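Local coordinates for fibronectin type III domain-containing protein 5 (Homo sapiens, PDB 4LSD) that acts as a dimeric hormone, the fibronectin type III part of irisin, probably inducing browning of white fat in response to muscular exercise, at residues P3-V9 and V74-S78; N17-W23 and S58-L64. All blocks are in the same frame, centred on the assembly; numbering follows the deposited sequence.

Interaction 1. Residues P3-V9 and V74-S78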
# COMPACT_ATOMS: atom_id res chain seq x y z
N PRO A 3 -1.55 1.36 -21.65
CA PRO A 3 -2.96 1.67 -21.41
C PRO A 3 -3.18 3.16 -21.15
O PRO A 3 -2.24 3.92 -20.96
CB PRO A 3 -3.32 0.87 -20.16
CG PRO A 3 -2.05 0.18 -19.74
CD PRO A 3 -0.91 0.85 -20.42
N SER A 4 -4.45 3.54 -21.11
CA SER A 4 -4.83 4.92 -20.86
C SER A 4 -4.98 5.14 -19.37
O SER A 4 -5.36 4.23 -18.62
CB SER A 4 -6.15 5.24 -21.57
OG SER A 4 -6.10 4.90 -22.94
N ALA A 5 -4.69 6.36 -18.94
CA ALA A 5 -4.79 6.71 -17.54
C ALA A 5 -6.17 6.32 -17.05
O ALA A 5 -7.08 6.12 -17.85
CB ALA A 5 -4.59 8.19 -17.35
N PRO A 6 -6.33 6.16 -15.73
CA PRO A 6 -7.62 5.79 -15.14
C PRO A 6 -8.54 7.01 -15.24
O PRO A 6 -8.06 8.14 -15.23
CB PRO A 6 -7.26 5.48 -13.69
CG PRO A 6 -5.88 4.95 -13.79
CD PRO A 6 -5.23 5.86 -14.80
N VAL A 7 -9.85 6.77 -15.33
CA VAL A 7 -10.81 7.87 -15.41
C VAL A 7 -11.83 7.72 -14.28
O VAL A 7 -11.91 6.67 -13.65
CB VAL A 7 -11.62 7.85 -16.74
CG1 VAL A 7 -10.71 8.10 -17.92
CG2 VAL A 7 -12.31 6.50 -16.90
N ASN A 8 -12.59 8.78 -14.04
CA ASN A 8 -13.62 8.71 -13.01
C ASN A 8 -13.09 8.26 -11.66
O ASN A 8 -13.72 7.45 -10.98
CB ASN A 8 -14.70 7.74 -13.47
CG ASN A 8 -15.38 8.19 -14.75
OD1 ASN A 8 -15.59 7.40 -15.67
ND2 ASN A 8 -15.73 9.47 -14.81
N VAL A 9 -11.93 8.76 -11.28
CA VAL A 9 -11.36 8.40 -10.00
C VAL A 9 -12.19 9.13 -8.95
O VAL A 9 -12.29 10.36 -8.97
CB VAL A 9 -9.89 8.80 -9.92
CG1 VAL A 9 -9.26 8.24 -8.66
CG2 VAL A 9 -9.15 8.29 -11.16
N VAL A 74 -3.85 7.87 -9.48
CA VAL A 74 -3.96 6.47 -9.82
C VAL A 74 -3.32 6.25 -11.17
O VAL A 74 -3.31 7.15 -12.01
CB VAL A 74 -5.44 6.03 -9.88
CG1 VAL A 74 -5.52 4.52 -10.08
CG2 VAL A 74 -6.16 6.43 -8.62
N GLN A 75 -2.78 5.06 -11.38
CA GLN A 75 -2.14 4.71 -12.65
C GLN A 75 -2.58 3.28 -12.98
O GLN A 75 -2.85 2.49 -12.08
CB GLN A 75 -0.62 4.75 -12.51
CG GLN A 75 0.11 4.14 -13.68
CD GLN A 75 1.59 4.02 -13.42
OE1 GLN A 75 2.41 4.56 -14.16
NE2 GLN A 75 1.94 3.31 -12.35
N ALA A 76 -2.67 2.94 -14.26
CA ALA A 76 -3.10 1.60 -14.63
C ALA A 76 -1.93 0.79 -15.18
O ALA A 76 -1.15 1.28 -16.00
CB ALA A 76 -4.22 1.66 -15.64
N ILE A 77 -1.81 -0.45 -14.73
CA ILE A 77 -0.73 -1.33 -15.15
C ILE A 77 -1.20 -2.34 -16.18
O ILE A 77 -2.24 -2.97 -16.01
CB ILE A 77 -0.15 -2.15 -13.97
CG1 ILE A 77 0.06 -1.26 -12.74
CG2 ILE A 77 1.15 -2.82 -14.38
CD1 ILE A 77 1.21 -0.32 -12.85
N SER A 78 -0.42 -2.52 -17.23
CA SER A 78 -0.74 -3.47 -18.28
C SER A 78 0.40 -4.49 -18.26
O SER A 78 1.37 -4.30 -17.53
CB SER A 78 -0.78 -2.76 -19.63
OG SER A 78 -0.38 -3.62 -20.68
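Apolar packing of the N-terminal lead-in against an inner strand closes one end of this fibronectin type III sandwich. Residues 3-9 precede and enter the first strand of the three-stranded sheet, while 74-78 lies on strand 69-78 of the four-stranded sheet; the two run roughly antiparallel, but too far apart to pair as strands. Pro3 and Pro6 both point toward the strand. The ring of Pro6 sits over its backbone and side chains: Pro6 CG lies 3.8 Å from Val74 CG1 and 4.1 Å from Ala76 CB, and Pro6 CD is 3.6 Å from Val74 O. Further out, Pro3 CG comes within 3.2 Å of Ser78 CB, a tight approach. Beyond the corner at Asn8, Val9 turns inward, and its CG1 meets Val74 CG2 at 3.6 Å. Polar needs are met elsewhere: Ser78 OG bonds Gln80 N, Ser4 N bonds Glu27 OE2, and the Val74 and Ala76 amides are taken up by Ser86 and Ser83. With no hydrogen bonds between the segments, the lead-in is held here by shape and hydrophobic burial, and proline, lacking an amide hydrogen, suits a loop that lies over a strand without joining its sheet.

Interaction 2. Residues N17-W23 and S58-L64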
# COMPACT_ATOMS: atom_id res chain seq x y z
N ASN A 17 -10.04 8.63 9.44
CA ASN A 17 -8.72 8.02 9.31
C ASN A 17 -8.58 7.07 8.13
O ASN A 17 -7.59 6.34 8.04
CB ASN A 17 -8.38 7.26 10.59
CG ASN A 17 -8.37 8.16 11.83
OD1 ASN A 17 -7.53 9.06 11.96
ND2 ASN A 17 -9.30 7.92 12.75
N SER A 18 -9.57 7.06 7.24
CA SER A 18 -9.52 6.16 6.10
C SER A 18 -10.43 6.62 4.98
O SER A 18 -11.29 7.48 5.17
CB SER A 18 -9.95 4.76 6.52
OG SER A 18 -11.32 4.75 6.85
N ALA A 19 -10.22 6.04 3.80
CA ALA A 19 -11.03 6.35 2.63
C ALA A 19 -10.82 5.24 1.62
O ALA A 19 -9.88 4.46 1.75
CB ALA A 19 -10.62 7.70 2.02
N VAL A 20 -11.70 5.18 0.63
CA VAL A 20 -11.62 4.19 -0.43
C VAL A 20 -11.59 4.96 -1.75
O VAL A 20 -12.35 5.91 -1.92
CB VAL A 20 -12.85 3.24 -0.44
CG1 VAL A 20 -12.75 2.29 -1.63
CG2 VAL A 20 -12.91 2.45 0.87
N VAL A 21 -10.71 4.55 -2.66
CA VAL A 21 -10.56 5.20 -3.96
C VAL A 21 -11.04 4.26 -5.04
O VAL A 21 -10.73 3.08 -5.01
CB VAL A 21 -9.07 5.52 -4.23
CG1 VAL A 21 -8.91 6.20 -5.59
CG2 VAL A 21 -8.52 6.39 -3.13
N SER A 22 -11.81 4.78 -6.00
CA SER A 22 -12.32 3.96 -7.09
C SER A 22 -12.01 4.62 -8.42
O SER A 22 -11.76 5.83 -8.47
CB SER A 22 -13.84 3.80 -7.00
OG SER A 22 -14.25 3.45 -5.69
N TRP A 23 -12.04 3.84 -9.48
CA TRP A 23 -11.75 4.37 -10.80
C TRP A 23 -12.25 3.42 -11.85
O TRP A 23 -12.76 2.34 -11.54
CB TRP A 23 -10.25 4.56 -10.99
CG TRP A 23 -9.47 3.27 -10.91
CD1 TRP A 23 -9.19 2.40 -11.93
CD2 TRP A 23 -8.91 2.70 -9.73
NE1 TRP A 23 -8.49 1.32 -11.44
CE2 TRP A 23 -8.31 1.47 -10.09
CE3 TRP A 23 -8.88 3.10 -8.38
CZ2 TRP A 23 -7.67 0.65 -9.16
CZ3 TRP A 23 -8.24 2.28 -7.46
CH2 TRP A 23 -7.65 1.07 -7.86
N SER A 58 -10.83 -0.61 -6.95
CA SER A 58 -10.82 0.23 -5.75
C SER A 58 -9.69 -0.18 -4.83
O SER A 58 -9.22 -1.31 -4.83
CB SER A 58 -12.16 0.17 -5.01
OG SER A 58 -12.55 -1.15 -4.73
N CYS A 59 -9.24 0.79 -4.05
CA CYS A 59 -8.15 0.59 -3.14
C CYS A 59 -8.40 1.40 -1.89
O CYS A 59 -8.64 2.60 -1.96
CB CYS A 59 -6.87 1.05 -3.82
SG CYS A 59 -5.44 1.09 -2.74
N ALA A 60 -8.34 0.75 -0.73
CA ALA A 60 -8.55 1.42 0.55
C ALA A 60 -7.28 2.10 1.04
O ALA A 60 -6.18 1.60 0.82
CB ALA A 60 -9.01 0.42 1.57
N LEU A 61 -7.44 3.24 1.70
CA LEU A 61 -6.31 3.98 2.26
C LEU A 61 -6.59 4.03 3.75
O LEU A 61 -7.63 4.55 4.17
CB LEU A 61 -6.24 5.40 1.69
CG LEU A 61 -6.26 5.48 0.16
CD1 LEU A 61 -6.59 6.91 -0.25
CD2 LEU A 61 -4.93 5.04 -0.42
N TRP A 62 -5.67 3.51 4.54
CA TRP A 62 -5.84 3.46 5.97
C TRP A 62 -4.88 4.38 6.72
O TRP A 62 -3.95 4.93 6.14
CB TRP A 62 -5.60 2.04 6.43
CG TRP A 62 -4.17 1.61 6.21
CD1 TRP A 62 -3.18 1.54 7.15
CD2 TRP A 62 -3.55 1.27 4.95
NE1 TRP A 62 -1.98 1.17 6.57
CE2 TRP A 62 -2.18 1.00 5.22
CE3 TRP A 62 -4.01 1.16 3.63
CZ2 TRP A 62 -1.28 0.64 4.22
CZ3 TRP A 62 -3.11 0.80 2.63
CH2 TRP A 62 -1.76 0.54 2.93
N ASP A 63 -5.13 4.53 8.02
CA ASP A 63 -4.27 5.33 8.87
C ASP A 63 -4.05 6.74 8.34
O ASP A 63 -2.93 7.25 8.39
CB ASP A 63 -2.94 4.60 9.04
CG ASP A 63 -2.16 5.06 10.26
OD1 ASP A 63 -2.79 5.34 11.31
OD2 ASP A 63 -0.91 5.12 10.17
N LEU A 64 -5.11 7.36 7.84
CA LEU A 64 -5.00 8.71 7.33
C LEU A 64 -5.11 9.66 8.51
O LEU A 64 -5.61 9.28 9.58
CB LEU A 64 -6.11 9.01 6.34
CG LEU A 64 -6.07 8.24 5.02
CD1 LEU A 64 -7.12 8.80 4.08
CD2 LEU A 64 -4.68 8.37 4.39
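Two neighbouring antiparallel strands of the fibronectin type III beta-sandwich meet here, 19-23 in the middle of the three-stranded sheet and 58-61 at its edge, with axes 4.6 Å apart at closest and 159° between their directions. Hydrogen-bonded pairs Ala19-Leu61 and Val21-Cys59 flank the non-hydrogen-bonded pair Val20-Ala60; Ser22-Ser58 is a second such pair. The hydrogen-bonded pairs turn their side chains into the sandwich. Val21, in the t rotamer, brings CG2 to 3.5 Å from CD1 of Leu61, whose chi1 m and chi2 t carry it inward to Val72 of the facing sheet. Cys59, also t, reaches Phe34 and Ile36. On the other face, Val20 (t) sets CG1 4.0 Å from Ser58 CB, and Ser22 and Ser58, m and p, leave Ser22 OG 3.9 Å from Ser58 CB; Ser22 OG has a weak hydrogen bond with Arg12 NE. Trp23, p with chi2 near 90°, swings its indole across the start of strand 58-61: Trp23 CZ3 lies 4.1 Å from Cys59 CB, and the Ser58 backbone nitrogen sits over a ring face. The CA-to-CB bond of Trp62 (p) leads away from 17-23; its ring makes a cation-pi contact with Arg47 of the same chain, which is required for dimerization, and meets Trp62 of the second subunit. Asp63 takes a left-handed backbone conformation, after which Leu64 (m, t) extends CD1 to 4.2 Å from Ala19 CB. The same turn directs Leu64 N at Asn17 O, a 2.7 Å hydrogen bond with a 167° angle at the hydrogen.

How the interactions relate
Interaction 2 joins strands within one sheet by backbone hydrogen bonds as well as apolar contacts, whereas interaction 1 lays the N-terminal lead-in over a strand of the opposite sheet by apolar contacts without hydrogen bonds. Interaction 2 buries Ala19, Val21, Cys59 and Leu61 on one face and leaves Val20, Ser22, Ser58 and Ala60 partly exposed on the other; in interaction 1 five of nine touching residues are buried, none exposed. Though centred about 17 Å apart, they share the sandwich interior: Val9 CG1 is 3.7 Å from Val21 CG1. Along the chain, interaction 2 is nested inside the loop closed by interaction 1. The second subunit reaches interaction 2 at Ala60 and Trp62, but not interaction 1.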